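Long-range contact in probable glutamine-binding lipoprotein GlnH (GLNBP) (Mycobacterium tuberculosis, PDB 6H20), which binds amino acids such as aspartate, glutamate and asparagine as a solute-binding lipoprotein, and probably helps regulate protein kinase G and glutamate metabolism: residues I81-I89 and F249-I257. Residues are numbered along the deposited sequence; the frame is centred on the assembly and turned at random.
Sequences IAGEVARDI and FVNGTLERI
R256 runs straight from its helix, CG anti to the backbone N (chi1 -178°), and only at chi3 does it bend, which lays its guanidinium between D88 and E84. NH2 gives E84 OE1 a nearly straight hydrogen bond of 2.8 Å, in the guanidinium plane and onto the anti lone pair. NE reaches D88 OD1 at 2.9 Å along a more bent line, tilted from that plane but using the syn lone pair. R87 grips E84 side-on, NE to OE1 and NH2 to OE2, so OE1 takes two arginines at once, and a water bridges it to R256 NH1. The other D88 oxygen, OD2, accepts from T253 OG1 at 2.6 Å, met from above the carboxylate plane. Beside D88, I89 CG1 packs 3.5 Å from F249 CE1. The T253 methyl CG2 packs against V85 and the E84 backbone, and about a turn further on I81 CD1 meets I257 CD1 at 3.6 Å. Segments 81-89 and 249-257 cross at 107°, packing helix 77-90, which backs onto strand 53-57, against helix 244-259 in one lobe of the solute-binding fold. R87 NE and R256 NH2 lie 4.1 Å apart around their shared oxygen, and this positive charge probably keeps both carboxylates ionised.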
ATOM      1  N   ILE A  81      -9.041   4.239  -6.445  1.00 13.46           N
ATOM      2  CA  ILE A  81      -9.758   4.075  -5.174  1.00 13.91           C
ATOM      3  C   ILE A  81     -10.032   5.439  -4.552  1.00 13.42           C
ATOM      4  O   ILE A  81     -11.164   5.748  -4.148  1.00 15.35           O
ATOM      5  CB  ILE A  81      -8.972   3.161  -4.212  1.00 14.94           C
ATOM      6  CG1 ILE A  81      -8.953   1.716  -4.716  1.00 15.26           C
ATOM      7  CG2 ILE A  81      -9.574   3.255  -2.809  1.00 17.64           C
ATOM      8  CD1 ILE A  81     -10.310   0.999  -4.653  1.00 16.93           C
ATOM      9  N   ALA A  82      -9.001   6.292  -4.501  1.00 14.80           N
ATOM     10  CA  ALA A  82      -9.172   7.636  -3.949  1.00 14.90           C
ATOM     11  C   ALA A  82     -10.198   8.422  -4.744  1.00 15.15           C
ATOM     12  O   ALA A  82     -10.999   9.169  -4.170  1.00 16.90           O
ATOM     13  CB  ALA A  82      -7.829   8.385  -3.921  1.00 16.25           C
ATOM     14  N   GLY A  83     -10.205   8.251  -6.068  1.00 16.24           N
ATOM     15  CA  GLY A  83     -11.163   8.963  -6.891  1.00 16.15           C
ATOM     16  C   GLY A  83     -12.599   8.563  -6.616  1.00 16.94           C
ATOM     17  O   GLY A  83     -13.510   9.370  -6.802  1.00 18.86           O
ATOM     18  N   GLU A  84     -12.819   7.314  -6.187  1.00 14.80           N
ATOM     19  CA  GLU A  84     -14.176   6.899  -5.836  1.00 16.41           C
ATOM     20  C   GLU A  84     -14.656   7.572  -4.554  1.00 17.98           C
ATOM     21  O   GLU A  84     -15.843   7.913  -4.436  1.00 18.54           O
ATOM     22  CB  GLU A  84     -14.257   5.377  -5.735  1.00 16.19           C
ATOM     23  CG  GLU A  84     -14.050   4.663  -7.066  1.00 16.01           C
ATOM     24  CD  GLU A  84     -15.018   5.109  -8.138  1.00 20.56           C
ATOM     25  OE1 GLU A  84     -16.211   5.326  -7.808  1.00 22.21           O
ATOM     26  OE2 GLU A  84     -14.594   5.257  -9.306  1.00 25.66           O
ATOM     27  N   VAL A  85     -13.752   7.786  -3.589  1.00 16.00           N
ATOM     28  CA  VAL A  85     -14.095   8.599  -2.425  1.00 14.64           C
ATOM     29  C   VAL A  85     -14.474  10.006  -2.863  1.00 16.33           C
ATOM     30  O   VAL A  85     -15.497  10.554  -2.441  1.00 17.72           O
ATOM     31  CB  VAL A  85     -12.937   8.613  -1.413  1.00 16.65           C
ATOM     32  CG1 VAL A  85     -13.288   9.497  -0.209  1.00 18.02           C
ATOM     33  CG2 VAL A  85     -12.615   7.196  -0.977  1.00 17.28           C
ATOM     34  N   ALA A  86     -13.663  10.604  -3.736  1.00 16.36           N
ATOM     35  CA  ALA A  86     -13.976  11.944  -4.222  1.00 17.83           C
ATOM     36  C   ALA A  86     -15.304  11.965  -4.966  1.00 18.84           C
ATOM     37  O   ALA A  86     -16.067  12.934  -4.862  1.00 20.54           O
ATOM     38  CB  ALA A  86     -12.842  12.452  -5.116  1.00 19.71           C
ATOM     39  N   ARG A  87     -15.600  10.908  -5.729  1.00 17.81           N
ATOM     40  CA  ARG A  87     -16.896  10.841  -6.401  1.00 20.31           C
ATOM     41  C   ARG A  87     -18.037  10.913  -5.392  1.00 19.85           C
ATOM     42  O   ARG A  87     -19.035  11.609  -5.616  1.00 22.78           O
ATOM     43  CB  ARG A  87     -17.006   9.564  -7.230  1.00 21.10           C
ATOM     44  CG  ARG A  87     -18.212   9.558  -8.167  1.00 24.48           C
ATOM     45  CD  ARG A  87     -18.573   8.142  -8.632  1.00 23.49           C
ATOM     46  NE  ARG A  87     -17.455   7.463  -9.294  1.00 23.12           N
ATOM     47  CZ  ARG A  87     -17.116   7.636 -10.570  1.00 28.04           C
ATOM     48  NH1 ARG A  87     -17.796   8.483 -11.335  1.00 28.67           N
ATOM     49  NH2 ARG A  87     -16.090   6.964 -11.084  1.00 29.63           N
ATOM     50  N   ASP A  88     -17.905  10.198  -4.272  1.00 19.15           N
ATOM     51  CA  ASP A  88     -18.954  10.215  -3.254  1.00 17.51           C
ATOM     52  C   ASP A  88     -19.080  11.590  -2.599  1.00 18.74           C
ATOM     53  O   ASP A  88     -20.184  11.979  -2.190  1.00 20.31           O
ATOM     54  CB  ASP A  88     -18.678   9.151  -2.191  1.00 18.57           C
ATOM     55  CG  ASP A  88     -19.069   7.748  -2.635  1.00 23.66           C
ATOM     56  OD1 ASP A  88     -19.440   7.565  -3.805  1.00 24.60           O
ATOM     57  OD2 ASP A  88     -19.006   6.839  -1.788  1.00 28.45           O
ATOM     58  N   ILE A  89     -17.982  12.340  -2.487  1.00 19.07           N
ATOM     59  CA  ILE A  89     -18.046  13.660  -1.858  1.00 18.27           C
ATOM     60  C   ILE A  89     -18.609  14.691  -2.822  1.00 22.56           C
ATOM     61  O   ILE A  89     -19.499  15.478  -2.465  1.00 26.38           O
ATOM     62  CB  ILE A  89     -16.666  14.091  -1.322  1.00 19.82           C
ATOM     63  CG1 ILE A  89     -16.159  13.104  -0.268  1.00 20.91           C
ATOM     64  CG2 ILE A  89     -16.721  15.518  -0.758  1.00 22.07           C
ATOM     65  CD1 ILE A  89     -14.721  13.355   0.190  1.00 21.42           C
ATOM     66  N   PHE A 249     -17.456   7.394   6.379  1.00 17.46           N
ATOM     67  CA  PHE A 249     -17.730   7.823   5.012  1.00 17.41           C
ATOM     68  C   PHE A 249     -16.988   6.948   4.007  1.00 15.74           C
ATOM     69  O   PHE A 249     -17.590   6.435   3.051  1.00 16.86           O
ATOM     70  CB  PHE A 249     -17.351   9.301   4.816  1.00 20.12           C
ATOM     71  CG  PHE A 249     -17.787   9.853   3.490  1.00 16.36           C
ATOM     72  CD1 PHE A 249     -17.026   9.630   2.335  1.00 16.33           C
ATOM     73  CD2 PHE A 249     -18.986  10.550   3.382  1.00 17.88           C
ATOM     74  CE1 PHE A 249     -17.449  10.112   1.108  1.00 16.84           C
ATOM     75  CE2 PHE A 249     -19.412  11.032   2.167  1.00 16.49           C
ATOM     76  CZ  PHE A 249     -18.649  10.811   1.026  1.00 17.33           C
ATOM     77  N   VAL A 250     -15.673   6.781   4.195  1.00 15.77           N
ATOM     78  CA  VAL A 250     -14.889   5.957   3.272  1.00 16.08           C
ATOM     79  C   VAL A 250     -15.395   4.521   3.269  1.00 16.48           C
ATOM     80  O   VAL A 250     -15.454   3.870   2.221  1.00 15.59           O
ATOM     81  CB  VAL A 250     -13.391   6.040   3.622  1.00 15.97           C
ATOM     82  CG1 VAL A 250     -12.588   5.058   2.781  1.00 16.72           C
ATOM     83  CG2 VAL A 250     -12.877   7.470   3.396  1.00 17.80           C
ATOM     84  N   ASN A 251     -15.799   4.009   4.428  1.00 16.58           N
ATOM     85  CA  ASN A 251     -16.329   2.651   4.433  1.00 16.20           C
ATOM     86  C   ASN A 251     -17.618   2.557   3.632  1.00 16.43           C
ATOM     87  O   ASN A 251     -17.893   1.511   3.029  1.00 15.44           O
ATOM     88  CB  ASN A 251     -16.490   2.149   5.870  1.00 17.30           C
ATOM     89  CG  ASN A 251     -15.149   1.844   6.507  1.00 17.31           C
ATOM     90  OD1 ASN A 251     -14.153   1.682   5.792  1.00 17.95           O
ATOM     91  ND2 ASN A 251     -15.110   1.736   7.828  1.00 16.60           N
ATOM     92  N   GLY A 252     -18.408   3.638   3.602  1.00 14.44           N
ATOM     93  CA  GLY A 252     -19.546   3.686   2.702  1.00 16.99           C
ATOM     94  C   GLY A 252     -19.135   3.599   1.241  1.00 14.48           C
ATOM     95  O   GLY A 252     -19.742   2.856   0.458  1.00 16.37           O
ATOM     96  N   THR A 253     -18.097   4.353   0.851  1.00 16.11           N
ATOM     97  CA  THR A 253     -17.579   4.251  -0.512  1.00 15.50           C
ATOM     98  C   THR A 253     -17.144   2.830  -0.821  1.00 13.55           C
ATOM     99  O   THR A 253     -17.423   2.306  -1.910  1.00 16.64           O
ATOM    100  CB  THR A 253     -16.385   5.196  -0.711  1.00 14.80           C
ATOM    101  OG1 THR A 253     -16.783   6.543  -0.414  1.00 18.88           O
ATOM    102  CG2 THR A 253     -15.906   5.133  -2.160  1.00 15.47           C
ATOM    103  N   LEU A 254     -16.445   2.192   0.119  1.00 14.80           N
ATOM    104  CA  LEU A 254     -15.977   0.839  -0.152  1.00 14.60           C
ATOM    105  C   LEU A 254     -17.142  -0.138  -0.289  1.00 14.90           C
ATOM    106  O   LEU A 254     -17.113  -1.012  -1.158  1.00 16.61           O
ATOM    107  CB  LEU A 254     -14.970   0.393   0.908  1.00 13.89           C
ATOM    108  CG  LEU A 254     -13.697   1.247   0.904  1.00 14.73           C
ATOM    109  CD1 LEU A 254     -12.702   0.793   1.972  1.00 16.13           C
ATOM    110  CD2 LEU A 254     -13.027   1.278  -0.489  1.00 14.55           C
ATOM    111  N   GLU A 255     -18.182  -0.007   0.545  1.00 14.78           N
ATOM    112  CA  GLU A 255     -19.383  -0.821   0.338  1.00 15.16           C
ATOM    113  C   GLU A 255     -19.965  -0.592  -1.048  1.00 14.29           C
ATOM    114  O   GLU A 255     -20.342  -1.548  -1.744  1.00 17.33           O
ATOM    115  CB  GLU A 255     -20.449  -0.501   1.391  1.00 16.26           C
ATOM    116  CG  GLU A 255     -20.149  -1.015   2.799  1.00 19.87           C
ATOM    117  CD  GLU A 255     -20.445  -2.497   2.967  1.00 23.36           C
ATOM    118  OE1 GLU A 255     -21.051  -3.114   2.054  1.00 23.26           O
ATOM    119  OE2 GLU A 255     -20.080  -3.043   4.027  1.00 21.47           O
ATOM    120  N   ARG A 256     -20.039   0.670  -1.480  1.00 15.26           N
ATOM    121  CA  ARG A 256     -20.556   0.939  -2.819  1.00 15.23           C
ATOM    122  C   ARG A 256     -19.742   0.222  -3.888  1.00 16.95           C
ATOM    123  O   ARG A 256     -20.305  -0.490  -4.726  1.00 17.47           O
ATOM    124  CB  ARG A 256     -20.605   2.434  -3.112  1.00 15.11           C
ATOM    125  CG  ARG A 256     -21.197   2.675  -4.490  1.00 15.27           C
ATOM    126  CD  ARG A 256     -21.287   4.140  -4.826  1.00 16.36           C
ATOM    127  NE  ARG A 256     -20.017   4.871  -4.805  1.00 17.01           N
ATOM    128  CZ  ARG A 256     -19.105   4.839  -5.778  1.00 18.52           C
ATOM    129  NH1 ARG A 256     -19.280   4.065  -6.845  1.00 19.81           N
ATOM    130  NH2 ARG A 256     -18.006   5.582  -5.681  1.00 19.83           N
ATOM    131  N   ILE A 257     -18.418   0.395  -3.880  1.00 15.31           N
ATOM    132  CA  ILE A 257     -17.633  -0.136  -4.997  1.00 14.58           C
ATOM    133  C   ILE A 257     -17.520  -1.657  -4.951  1.00 16.09           C
ATOM    134  O   ILE A 257     -17.372  -2.302  -5.998  1.00 19.00           O
ATOM    135  CB  ILE A 257     -16.270   0.566  -5.155  1.00 15.47           C
ATOM    136  CG1 ILE A 257     -15.337   0.248  -3.984  1.00 15.91           C
ATOM    137  CG2 ILE A 257     -16.463   2.058  -5.354  1.00 18.26           C
ATOM    138  CD1 ILE A 257     -13.872   0.715  -4.236  1.00 18.73           C
TER
HETATM  139  O   HOH W   1     -17.917   4.075  -9.618  1.00 39.09           O
HETATM  140  O   HOH W   2     -19.713   7.285   1.414  1.00 50.04           O